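Local coordinates for protein 5-ketofructose reductase (Gluconobacter sp., PDB 7COK) that reduces 5-ketofructose, most likely to fructose with a nicotinamide cofactor, as a member of the shikimate dehydrogenase family, at residues 223-227 and 246-252; 107-111 and 254-258; 25-30 and 272-277; 85-89 and 137-142. One frame throughout, in Å; residues are numbered along the deposited sequence.

Contact 1. Residues 223-227 and 246-252; sequences ADVIP and LDGLGML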
loop_
_atom_site.group_PDB
_atom_site.type_symbol
_atom_site.label_atom_id
_atom_site.label_comp_id
_atom_site.label_asym_id
_atom_site.label_seq_id
_atom_site.Cartn_x
_atom_site.Cartn_y
_atom_site.Cartn_z
ATOM N N ALA A 223 -16.950 -29.521 11.688
ATOM C CA ALA A 223 -16.391 -28.238 11.232
ATOM C C ALA A 223 -16.811 -27.967 9.791
ATOM O O ALA A 223 -17.033 -28.902 9.008
ATOM C CB ALA A 223 -14.884 -28.269 11.354
ATOM N N ASP A 224 -16.868 -26.701 9.443
ATOM C CA ASP A 224 -17.228 -26.280 8.104
ATOM C C ASP A 224 -16.337 -25.124 7.685
ATOM O O ASP A 224 -16.220 -24.133 8.387
ATOM C CB ASP A 224 -18.692 -25.845 8.082
ATOM C CG ASP A 224 -19.281 -25.795 6.689
ATOM O OD1 ASP A 224 -18.558 -25.706 5.667
ATOM O OD2 ASP A 224 -20.505 -25.866 6.597
ATOM N N VAL A 225 -15.695 -25.254 6.524
ATOM C CA VAL A 225 -14.839 -24.173 5.982
ATOM C C VAL A 225 -15.608 -22.956 5.453
ATOM O O VAL A 225 -15.040 -21.862 5.325
ATOM C CB VAL A 225 -13.856 -24.671 4.885
ATOM C CG1 VAL A 225 -13.054 -25.871 5.382
ATOM C CG2 VAL A 225 -14.581 -24.994 3.576
ATOM N N ILE A 226 -16.890 -23.145 5.130
ATOM C CA ILE A 226 -17.711 -22.041 4.624
ATOM C C ILE A 226 -17.804 -20.892 5.649
ATOM O O ILE A 226 -18.184 -21.119 6.780
ATOM C CB ILE A 226 -19.106 -22.573 4.225
ATOM C CG1 ILE A 226 -18.998 -23.461 2.964
ATOM C CG2 ILE A 226 -20.099 -21.427 4.036
ATOM C CD1 ILE A 226 -20.216 -24.333 2.712
ATOM N N PRO A 227 -17.413 -19.666 5.261
ATOM C CA PRO A 227 -17.471 -18.551 6.237
ATOM C C PRO A 227 -18.755 -17.731 6.213
ATOM O O PRO A 227 -18.999 -16.927 7.117
ATOM C CB PRO A 227 -16.290 -17.677 5.824
ATOM C CG PRO A 227 -16.107 -17.939 4.348
ATOM C CD PRO A 227 -16.674 -19.299 4.032
ATOM N N LEU A 246 -17.520 -26.088 14.703
ATOM C CA LEU A 246 -16.550 -25.054 14.385
ATOM C C LEU A 246 -16.852 -24.417 13.056
ATOM O O LEU A 246 -16.864 -25.082 12.027
ATOM C CB LEU A 246 -15.128 -25.629 14.385
ATOM C CG LEU A 246 -14.750 -26.325 15.697
ATOM C CD1 LEU A 246 -13.533 -27.212 15.515
ATOM C CD2 LEU A 246 -14.524 -25.302 16.784
ATOM N N ASP A 247 -17.042 -23.105 13.067
ATOM C CA ASP A 247 -17.450 -22.394 11.870
ATOM C C ASP A 247 -16.304 -21.807 11.030
ATOM O O ASP A 247 -15.181 -21.570 11.517
ATOM C CB ASP A 247 -18.477 -21.324 12.239
ATOM C CG ASP A 247 -17.844 -20.132 12.895
ATOM O OD1 ASP A 247 -17.361 -19.239 12.158
ATOM O OD2 ASP A 247 -17.838 -20.076 14.137
ATOM N N GLY A 248 -16.606 -21.579 9.760
ATOM C CA GLY A 248 -15.593 -21.188 8.787
ATOM C C GLY A 248 -15.155 -19.757 8.910
ATOM O O GLY A 248 -14.079 -19.398 8.445
ATOM N N LEU A 249 -15.996 -18.922 9.522
ATOM C CA LEU A 249 -15.635 -17.505 9.734
ATOM C C LEU A 249 -14.533 -17.450 10.788
ATOM O O LEU A 249 -13.517 -16.785 10.575
ATOM C CB LEU A 249 -16.891 -16.689 10.087
ATOM C CG LEU A 249 -16.814 -15.167 10.216
ATOM C CD1 LEU A 249 -18.213 -14.587 10.082
ATOM C CD2 LEU A 249 -16.233 -14.725 11.539
ATOM N N GLY A 250 -14.697 -18.198 11.883
ATOM C CA GLY A 250 -13.634 -18.314 12.881
ATOM C C GLY A 250 -12.320 -18.794 12.267
ATOM O O GLY A 250 -11.227 -18.398 12.677
ATOM N N MET A 251 -12.422 -19.690 11.291
ATOM C CA MET A 251 -11.217 -20.241 10.659
ATOM C C MET A 251 -10.497 -19.184 9.827
ATOM O O MET A 251 -9.261 -19.079 9.860
ATOM C CB MET A 251 -11.574 -21.439 9.784
ATOM C CG MET A 251 -12.125 -22.625 10.523
ATOM S SD MET A 251 -12.421 -23.952 9.338
ATOM C CE MET A 251 -13.669 -24.896 10.219
ATOM N N LEU A 252 -11.264 -18.395 9.082
ATOM C CA LEU A 252 -10.704 -17.264 8.359
ATOM C C LEU A 252 -10.031 -16.268 9.304
ATOM O O LEU A 252 -8.931 -15.792 9.023
ATOM C CB LEU A 252 -11.804 -16.570 7.564
ATOM C CG LEU A 252 -12.056 -16.892 6.101
ATOM C CD1 LEU A 252 -13.043 -15.857 5.592
ATOM C CD2 LEU A 252 -10.782 -16.886 5.267
HETATM O O HOH W 1 -12.817 -20.624 6.374
HETATM O O HOH W 2 -19.171 -22.601 8.833
#

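Contact 2. Residues 107-111 and 254-258; sequences TDGKG and NQGVI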
loop_
_atom_site.group_PDB
_atom_site.type_symbol
_atom_site.label_atom_id
_atom_site.label_comp_id
_atom_site.label_asym_id
_atom_site.label_seq_id
_atom_site.Cartn_x
_atom_site.Cartn_y
_atom_site.Cartn_z
ATOM N N THR A 107 -1.165 -21.417 4.962
ATOM C CA THR A 107 -1.998 -21.369 6.175
ATOM C C THR A 107 -3.454 -21.751 5.916
ATOM O O THR A 107 -4.304 -21.598 6.798
ATOM C CB THR A 107 -1.955 -19.990 6.839
ATOM O OG1 THR A 107 -2.606 -19.063 5.969
ATOM C CG2 THR A 107 -0.496 -19.571 7.173
ATOM N N ASP A 108 -3.739 -22.266 4.720
ATOM C CA ASP A 108 -5.108 -22.630 4.333
ATOM C C ASP A 108 -5.691 -23.779 5.151
ATOM O O ASP A 108 -6.911 -23.949 5.201
ATOM C CB ASP A 108 -5.198 -22.976 2.845
ATOM C CG ASP A 108 -5.151 -21.750 1.953
ATOM O OD1 ASP A 108 -5.392 -20.632 2.447
ATOM O OD2 ASP A 108 -4.903 -21.900 0.740
ATOM N N GLY A 109 -4.832 -24.562 5.795
ATOM C CA GLY A 109 -5.302 -25.577 6.720
ATOM C C GLY A 109 -5.069 -25.186 8.166
ATOM O O GLY A 109 -5.582 -25.855 9.059
ATOM N N LYS A 110 -4.311 -24.109 8.399
ATOM C CA LYS A 110 -3.928 -23.729 9.776
ATOM C C LYS A 110 -5.043 -23.000 10.525
ATOM O O LYS A 110 -5.087 -23.106 11.750
ATOM C CB LYS A 110 -2.662 -22.853 9.772
ATOM C CG LYS A 110 -1.398 -23.584 9.346
ATOM C CD LYS A 110 -0.140 -22.735 9.535
ATOM C CE LYS A 110 1.124 -23.388 8.955
ATOM N NZ LYS A 110 1.433 -24.729 9.526
ATOM N N GLY A 111 -5.912 -22.262 9.817
ATOM C CA GLY A 111 -7.066 -21.616 10.461
ATOM C C GLY A 111 -7.950 -22.682 11.074
ATOM O O GLY A 111 -8.374 -22.566 12.214
ATOM N N ASN A 254 -8.751 -16.944 12.246
ATOM C CA ASN A 254 -7.515 -17.601 12.690
ATOM C C ASN A 254 -6.405 -17.552 11.665
ATOM O O ASN A 254 -5.242 -17.403 12.021
ATOM C CB ASN A 254 -7.768 -19.040 13.143
ATOM C CG ASN A 254 -8.478 -19.105 14.477
ATOM O OD1 ASN A 254 -8.294 -18.221 15.328
ATOM N ND2 ASN A 254 -9.275 -20.151 14.689
ATOM N N GLN A 255 -6.766 -17.698 10.397
ATOM C CA GLN A 255 -5.788 -17.651 9.318
ATOM C C GLN A 255 -5.136 -16.262 9.240
ATOM O O GLN A 255 -3.918 -16.131 9.064
ATOM C CB GLN A 255 -6.488 -17.952 8.011
ATOM C CG GLN A 255 -5.551 -18.053 6.841
ATOM C CD GLN A 255 -6.147 -18.856 5.701
ATOM O OE1 GLN A 255 -5.417 -19.257 4.812
ATOM N NE2 GLN A 255 -7.474 -19.108 5.735
ATOM N N GLY A 256 -5.953 -15.227 9.391
ATOM C CA GLY A 256 -5.431 -13.847 9.439
ATOM C C GLY A 256 -4.549 -13.611 10.639
ATOM O O GLY A 256 -3.534 -12.910 10.533
ATOM N N VAL A 257 -4.962 -14.135 11.797
ATOM C CA VAL A 257 -4.148 -14.024 13.017
ATOM C C VAL A 257 -2.781 -14.690 12.828
ATOM O O VAL A 257 -1.740 -14.082 13.118
ATOM C CB VAL A 257 -4.865 -14.589 14.256
ATOM C CG1 VAL A 257 -3.926 -14.694 15.474
ATOM C CG2 VAL A 257 -6.079 -13.740 14.597
ATOM N N ILE A 258 -2.788 -15.931 12.331
ATOM C CA ILE A 258 -1.543 -16.658 12.070
ATOM C C ILE A 258 -0.633 -15.924 11.087
ATOM O O ILE A 258 0.574 -15.848 11.332
ATOM C CB ILE A 258 -1.845 -18.107 11.623
ATOM C CG1 ILE A 258 -2.439 -18.918 12.785
ATOM C CG2 ILE A 258 -0.606 -18.814 11.055
ATOM C CD1 ILE A 258 -3.286 -20.087 12.316
HETATM O O HOH W 3 -2.306 -16.675 6.927
#

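Contact 3. Residues 25-30 and 272-277; sequences AMVEAG and VMAQTL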
loop_
_atom_site.group_PDB
_atom_site.type_symbol
_atom_site.label_atom_id
_atom_site.label_comp_id
_atom_site.label_asym_id
_atom_site.label_seq_id
_atom_site.Cartn_x
_atom_site.Cartn_y
_atom_site.Cartn_z
ATOM N N ALA A 25 -10.247 -5.607 5.106
ATOM C CA ALA A 25 -11.046 -5.016 6.160
ATOM C C ALA A 25 -10.831 -5.764 7.473
ATOM O O ALA A 25 -10.684 -5.155 8.529
ATOM C CB ALA A 25 -12.514 -5.012 5.765
ATOM N N MET A 26 -10.799 -7.087 7.394
ATOM C CA MET A 26 -10.579 -7.890 8.577
ATOM C C MET A 26 -9.227 -7.559 9.240
ATOM O O MET A 26 -9.136 -7.253 10.430
ATOM C CB MET A 26 -10.691 -9.368 8.229
ATOM C CG MET A 26 -10.523 -10.269 9.434
ATOM S SD MET A 26 -10.441 -11.999 8.998
ATOM C CE MET A 26 -8.844 -12.125 8.204
ATOM N N VAL A 27 -8.170 -7.622 8.450
ATOM C CA VAL A 27 -6.830 -7.465 8.965
ATOM C C VAL A 27 -6.631 -6.026 9.464
ATOM O O VAL A 27 -6.088 -5.852 10.523
ATOM C CB VAL A 27 -5.787 -7.863 7.897
ATOM C CG1 VAL A 27 -4.388 -7.509 8.356
ATOM C CG2 VAL A 27 -5.886 -9.364 7.634
ATOM N N GLU A 28 -7.133 -5.025 8.746
ATOM C CA GLU A 28 -6.931 -3.634 9.169
ATOM C C GLU A 28 -7.744 -3.347 10.422
ATOM O O GLU A 28 -7.293 -2.558 11.262
ATOM C CB GLU A 28 -7.212 -2.648 8.046
ATOM C CG GLU A 28 -6.095 -2.676 7.008
ATOM C CD GLU A 28 -6.164 -1.551 6.007
ATOM O OE1 GLU A 28 -7.240 -0.933 5.856
ATOM O OE2 GLU A 28 -5.134 -1.275 5.359
ATOM N N ALA A 29 -8.884 -4.021 10.585
ATOM C CA ALA A 29 -9.633 -3.859 11.838
ATOM C C ALA A 29 -8.783 -4.341 13.021
ATOM O O ALA A 29 -8.714 -3.692 14.085
ATOM C CB ALA A 29 -10.959 -4.580 11.753
ATOM N N GLY A 30 -8.086 -5.455 12.815
ATOM C CA GLY A 30 -7.118 -5.966 13.776
ATOM C C GLY A 30 -5.960 -5.017 14.037
ATOM O O GLY A 30 -5.634 -4.748 15.188
ATOM N N VAL A 272 -12.618 -8.609 17.134
ATOM C CA VAL A 272 -12.890 -7.503 16.223
ATOM C C VAL A 272 -12.745 -7.916 14.759
ATOM O O VAL A 272 -13.507 -7.431 13.901
ATOM C CB VAL A 272 -12.081 -6.230 16.552
ATOM C CG1 VAL A 272 -12.645 -5.003 15.849
ATOM C CG2 VAL A 272 -12.160 -5.948 18.023
ATOM N N MET A 273 -11.845 -8.867 14.502
ATOM C CA MET A 273 -11.696 -9.383 13.158
ATOM C C MET A 273 -12.971 -10.126 12.734
ATOM O O MET A 273 -13.506 -9.900 11.639
ATOM C CB MET A 273 -10.471 -10.281 13.080
ATOM C CG MET A 273 -9.205 -9.457 13.245
ATOM S SD MET A 273 -7.746 -10.481 13.426
ATOM C CE MET A 273 -7.481 -10.946 11.713
ATOM N N ALA A 274 -13.482 -10.958 13.638
ATOM C CA ALA A 274 -14.705 -11.716 13.410
ATOM C C ALA A 274 -15.906 -10.823 13.214
ATOM O O ALA A 274 -16.666 -11.006 12.265
ATOM C CB ALA A 274 -14.954 -12.664 14.558
ATOM N N GLN A 275 -16.060 -9.833 14.096
ATOM C CA GLN A 275 -17.184 -8.909 13.977
ATOM C C GLN A 275 -17.147 -8.136 12.666
ATOM O O GLN A 275 -18.192 -7.935 12.044
ATOM C CB GLN A 275 -17.304 -7.972 15.192
ATOM C CG GLN A 275 -18.646 -7.198 15.258
ATOM C CD GLN A 275 -19.901 -8.080 15.140
ATOM O OE1 GLN A 275 -19.929 -9.221 15.586
ATOM N NE2 GLN A 275 -20.947 -7.544 14.517
ATOM N N THR A 276 -15.938 -7.788 12.201
ATOM C CA THR A 276 -15.769 -7.125 10.903
ATOM C C THR A 276 -16.315 -7.990 9.737
ATOM O O THR A 276 -17.044 -7.488 8.865
ATOM C CB THR A 276 -14.288 -6.776 10.691
ATOM O OG1 THR A 276 -13.880 -5.873 11.724
ATOM C CG2 THR A 276 -14.027 -6.125 9.334
ATOM N N LEU A 277 -15.968 -9.279 9.733
ATOM C CA LEU A 277 -16.504 -10.214 8.741
ATOM C C LEU A 277 -18.019 -10.420 8.896
ATOM O O LEU A 277 -18.742 -10.435 7.898
ATOM C CB LEU A 277 -15.768 -11.553 8.822
ATOM C CG LEU A 277 -14.315 -11.677 8.369
ATOM C CD1 LEU A 277 -13.935 -13.149 8.487
ATOM C CD2 LEU A 277 -14.131 -11.201 6.934
#

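Contact 4. Residues 85-89 and 137-142; sequences SARLI and RAIAVE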
loop_
_atom_site.group_PDB
_atom_site.type_symbol
_atom_site.label_atom_id
_atom_site.label_comp_id
_atom_site.label_asym_id
_atom_site.label_seq_id
_atom_site.Cartn_x
_atom_site.Cartn_y
_atom_site.Cartn_z
ATOM N N SER A 85 4.762 -27.490 5.463
ATOM C CA SER A 85 3.426 -27.810 4.969
ATOM C C SER A 85 3.181 -27.256 3.569
ATOM O O SER A 85 2.589 -27.933 2.749
ATOM C CB SER A 85 2.349 -27.405 5.967
ATOM O OG SER A 85 2.064 -26.020 5.920
ATOM N N ALA A 86 3.705 -26.054 3.294
ATOM C CA ALA A 86 3.658 -25.481 1.944
ATOM C C ALA A 86 4.376 -26.350 0.942
ATOM O O ALA A 86 3.889 -26.496 -0.158
ATOM C CB ALA A 86 4.274 -24.095 1.941
ATOM N N ARG A 87 5.513 -26.940 1.334
ATOM C CA ARG A 87 6.247 -27.871 0.459
ATOM C C ARG A 87 5.384 -29.072 0.090
ATOM O O ARG A 87 5.291 -29.440 -1.075
ATOM C CB ARG A 87 7.569 -28.334 1.098
ATOM C CG ARG A 87 8.431 -29.164 0.145
ATOM C CD ARG A 87 9.679 -29.731 0.802
ATOM N NE ARG A 87 9.584 -31.194 0.873
ATOM C CZ ARG A 87 9.029 -31.888 1.864
ATOM N NH1 ARG A 87 8.498 -31.278 2.919
ATOM N NH2 ARG A 87 9.004 -33.211 1.795
ATOM N N LEU A 88 4.744 -29.671 1.088
ATOM C CA LEU A 88 3.918 -30.838 0.829
ATOM C C LEU A 88 2.649 -30.507 0.050
ATOM O O LEU A 88 2.257 -31.246 -0.854
ATOM C CB LEU A 88 3.540 -31.532 2.133
ATOM C CG LEU A 88 4.576 -32.352 2.920
ATOM C CD1 LEU A 88 5.621 -33.013 2.035
ATOM C CD2 LEU A 88 5.221 -31.552 4.014
ATOM N N ILE A 89 1.986 -29.410 0.432
ATOM C CA ILE A 89 0.778 -28.961 -0.267
ATOM C C ILE A 89 1.098 -28.549 -1.704
ATOM O O ILE A 89 0.325 -28.815 -2.623
ATOM C CB ILE A 89 0.073 -27.833 0.508
ATOM C CG1 ILE A 89 -0.438 -28.358 1.847
ATOM C CG2 ILE A 89 -1.113 -27.284 -0.288
ATOM C CD1 ILE A 89 -0.777 -27.281 2.853
ATOM N N ARG A 137 -7.038 -30.436 0.609
ATOM C CA ARG A 137 -5.620 -30.798 0.543
ATOM C C ARG A 137 -4.832 -30.187 1.701
ATOM O O ARG A 137 -4.089 -30.915 2.391
ATOM C CB ARG A 137 -5.031 -30.458 -0.834
ATOM C CG ARG A 137 -3.599 -30.877 -1.017
ATOM C CD ARG A 137 -3.108 -30.367 -2.363
ATOM N NE ARG A 137 -1.704 -30.713 -2.572
ATOM C CZ ARG A 137 -1.286 -31.823 -3.182
ATOM N NH1 ARG A 137 -2.154 -32.718 -3.664
ATOM N NH2 ARG A 137 0.012 -32.056 -3.300
ATOM N N ALA A 138 -4.971 -28.866 1.909
ATOM C CA ALA A 138 -4.229 -28.209 2.994
ATOM C C ALA A 138 -4.637 -28.687 4.380
ATOM O O ALA A 138 -3.771 -28.911 5.238
ATOM C CB ALA A 138 -4.336 -26.699 2.874
ATOM N N ILE A 139 -5.938 -28.844 4.589
ATOM C CA ILE A 139 -6.478 -29.332 5.861
ATOM C C ILE A 139 -5.947 -30.753 6.149
ATOM O O ILE A 139 -5.498 -31.031 7.246
ATOM C CB ILE A 139 -8.024 -29.268 5.905
ATOM C CG1 ILE A 139 -8.438 -27.809 6.070
ATOM C CG2 ILE A 139 -8.590 -30.064 7.082
ATOM C CD1 ILE A 139 -9.895 -27.554 5.733
ATOM N N ALA A 140 -5.973 -31.628 5.143
ATOM C CA ALA A 140 -5.453 -32.994 5.300
ATOM C C ALA A 140 -3.962 -32.993 5.685
ATOM O O ALA A 140 -3.557 -33.673 6.623
ATOM C CB ALA A 140 -5.709 -33.814 4.049
ATOM N N VAL A 141 -3.167 -32.163 5.003
ATOM C CA VAL A 141 -1.736 -32.084 5.329
ATOM C C VAL A 141 -1.532 -31.580 6.746
ATOM O O VAL A 141 -0.736 -32.160 7.477
ATOM C CB VAL A 141 -0.950 -31.245 4.303
ATOM C CG1 VAL A 141 0.494 -30.966 4.769
ATOM C CG2 VAL A 141 -0.910 -31.987 2.971
ATOM N N GLU A 142 -2.203 -30.485 7.120
ATOM C CA GLU A 142 -1.990 -29.920 8.454
ATOM C C GLU A 142 -2.392 -30.894 9.570
ATOM O O GLU A 142 -1.708 -31.025 10.587
ATOM C CB GLU A 142 -2.702 -28.580 8.630
ATOM C CG GLU A 142 -2.210 -27.448 7.725
ATOM C CD GLU A 142 -0.767 -26.997 7.922
ATOM O OE1 GLU A 142 -0.072 -27.423 8.864
ATOM O OE2 GLU A 142 -0.301 -26.172 7.115
#

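Contact 1. Residues 223-227 and 246-252
Gly248 fits flush under the carbonyls of the turn after strand 221-224: its CA lies 3.3 Å from Ile226 O and makes a longer CA-H...O contact with Val225 O, and a CB here would probably collide with the carbonyl oxygens of Asp224, Val225 and Ile226. The bare glycine is thus the hollow, and the turn settles into it. Pro227 is one bump, crossing Leu252 with its CB 3.7 Å from Leu252 CD1 while Leu249 CB lies against Pro227 O. Met251 is another, its tip reaching Ala223 and Asp224. Its CG stands anti to the carbonyl carbon (chi1 -64°) and the chain runs on extended, which brings CE 3.8 Å from Ala223 CB and close to Asp224 O; Phe112 and Ser115 of helix 110-117 flank the same side chain. This is the edge of the parallel Rossmann-type sheet, where strand 245-246 joins through Asp224 N to Leu246 O, 3.0 Å. Asp247 then N-caps helix 248-264, its OD1 accepting from Gly250 N. Water 1 donates to Val225 O and Gly248 O, while Gly248 N donates to water 2. Backbone groups therefore carry most of the polar bonding, and water 1 ties the turn to the helix.

Contact 2. Residues 107-111 and 254-258
The turn from strand 101-105 into helix 110-117 lies where the substrate-binding and nucleotide-binding parts meet, probably near the hinge as in shikimate dehydrogenases; here Thr107 and Asp108 meet Gln255 of helix 248-264. Asp108 also forms a salt bridge through OD2 with Lys72, a pairing that resembles the active-site lysine and aspartate of that family. Gln255 has CG anti to the backbone N (chi1 -175°), and its extended chain crosses Thr107, with CG 3.2 Å from Thr107 OG1. The amide ends beside Thr107 OG1 and Asp108 OD1, its plane turned 80° from the carboxylate; which of its two heavy atoms faces them is doubtful. Water 3 ties the same threonine to the helix backbone, lying 2.6 Å from Thr107 OG1 and donating to Gln255 O at 2.7 Å. Further along, Ile258 slides past Thr107, their CG2 methyls 4.0 Å apart, and lays CD1 3.8 Å from Lys110 CB. Gly111 lets the backbones close in, its CA 3.9 Å from Gln255 N. With a leucine in place of Gln255 the amide is gone, and Asp108 OD1 would probably lose its polar neighbour on this helix. The contact thus pairs an apolar patch around Ile258 with a polar one around Gln255, where water 3 bridges Thr107 to the helix backbone and the amide's uncertain orientation leaves its pairing with Asp108 OD1 open.

Contact 3. Residues 25-30 and 272-277
Met26 and Met273 cross obliquely at the middle of the contact, Met26 CG resting 3.6 Å from Met273 CB. Both thioethers bend at their last torsion (chi3 71° in Met26, 78° in Met273), and the two CE methyls come to 3.9 Å. Beyond this pair, Met26 SD sits 3.7 Å from Leu277 CD1. Thr276 fits between Ala25 and Ala29: its CG2 lies over the backbone, 3.6 Å from Ala25 O, and its OG1 approaches Ala29 CB at 3.2 Å. A serine in its place lacks that methyl and would probably leave a gap beside Ala25. The segment axes pass 8.2 Å apart at 144°, roughly antiparallel, which joins the C-terminal helix 270-281 to helix 23-34 of the substrate-binding domain. What fixes Thr276 is its own helix: OG1 donates to Val272 O at 2.7 Å, from the opposite face of that carbonyl to the one used by Thr276 N. Behind Met273 stand Val253 and Val257 of helix 248-264. Farther out on helix 23-34, Ala25 packs on Phe6 of the second subunit and Glu28 forms a salt bridge with Arg39 of that subunit.

Contact 4. Residues 85-89 and 137-142
Ile89 and Ala138 bring their CA atoms to 6.0 Å where helices 84-89 and 134-145 cross, the segment axes 9.8 Å apart and at 130°. Helix 134-145 follows strand 126-130 through what looks like the glycine-rich turn of a Rossmann fold, so the contact sets helix 84-89 of the substrate-binding part against the helix that follows the first strand of the probable Rossmann unit. Ile89 fills the middle of the interface. Its CD1 sits 3.6 Å from Ala138 CB and its CG1 3.8 Å from Val141 CB, while Leu88 CB borders Val141 CG1. At one end Arg137 reaches across with CG anti to the backbone N (chi1 -176°) and the chain extended to NE, sliding past Ile89 to the last carbonyls of helix 84-89. There NE donates to Ile89 O at 2.8 Å, in the carbonyl plane and on a lone pair; NH2 adds weak bonds to Ile89 O and Leu88 O. These groups, at a helix C-terminus, would be expected to welcome a positive charge. Leu167 of helix 158-171 packs against both Arg137 and Val141. At the other end, Glu142 bends at its second torsion; its OE1 forms a salt bridge with Lys110 NZ, and Ser85 OG donates to OE2 on its syn side, 2.7 Å away.

Along the chain the first segments run 25-30, 85-89, 107-111, 223-227. Contact 3 spans all the others, contacts 2 and 4 interleave, and contact 1 falls within the span of contact 2. Helix 248-264 serves both contact 1 and contact 2, whose centres are 11 Å apart; helix 270-281, next in the chain, carries contact 3 against it. Contact 4 lies 12 Å from contact 2, centre to centre, with Asp108 and Gly109 packed on Ala138, and meets contact 1 through Val225 and Ile139. Contacts 3 and 4 stand on opposite sides of the chain's centre, 26 Å between centres. Contact 4 probably joins the substrate-binding and nucleotide-binding parts, with contact 2 near their junction; contact 1 ties the parallel sheet's edge to helix 248-264, and contact 3 the C-terminal helix to helix 23-34, beside the second subunit.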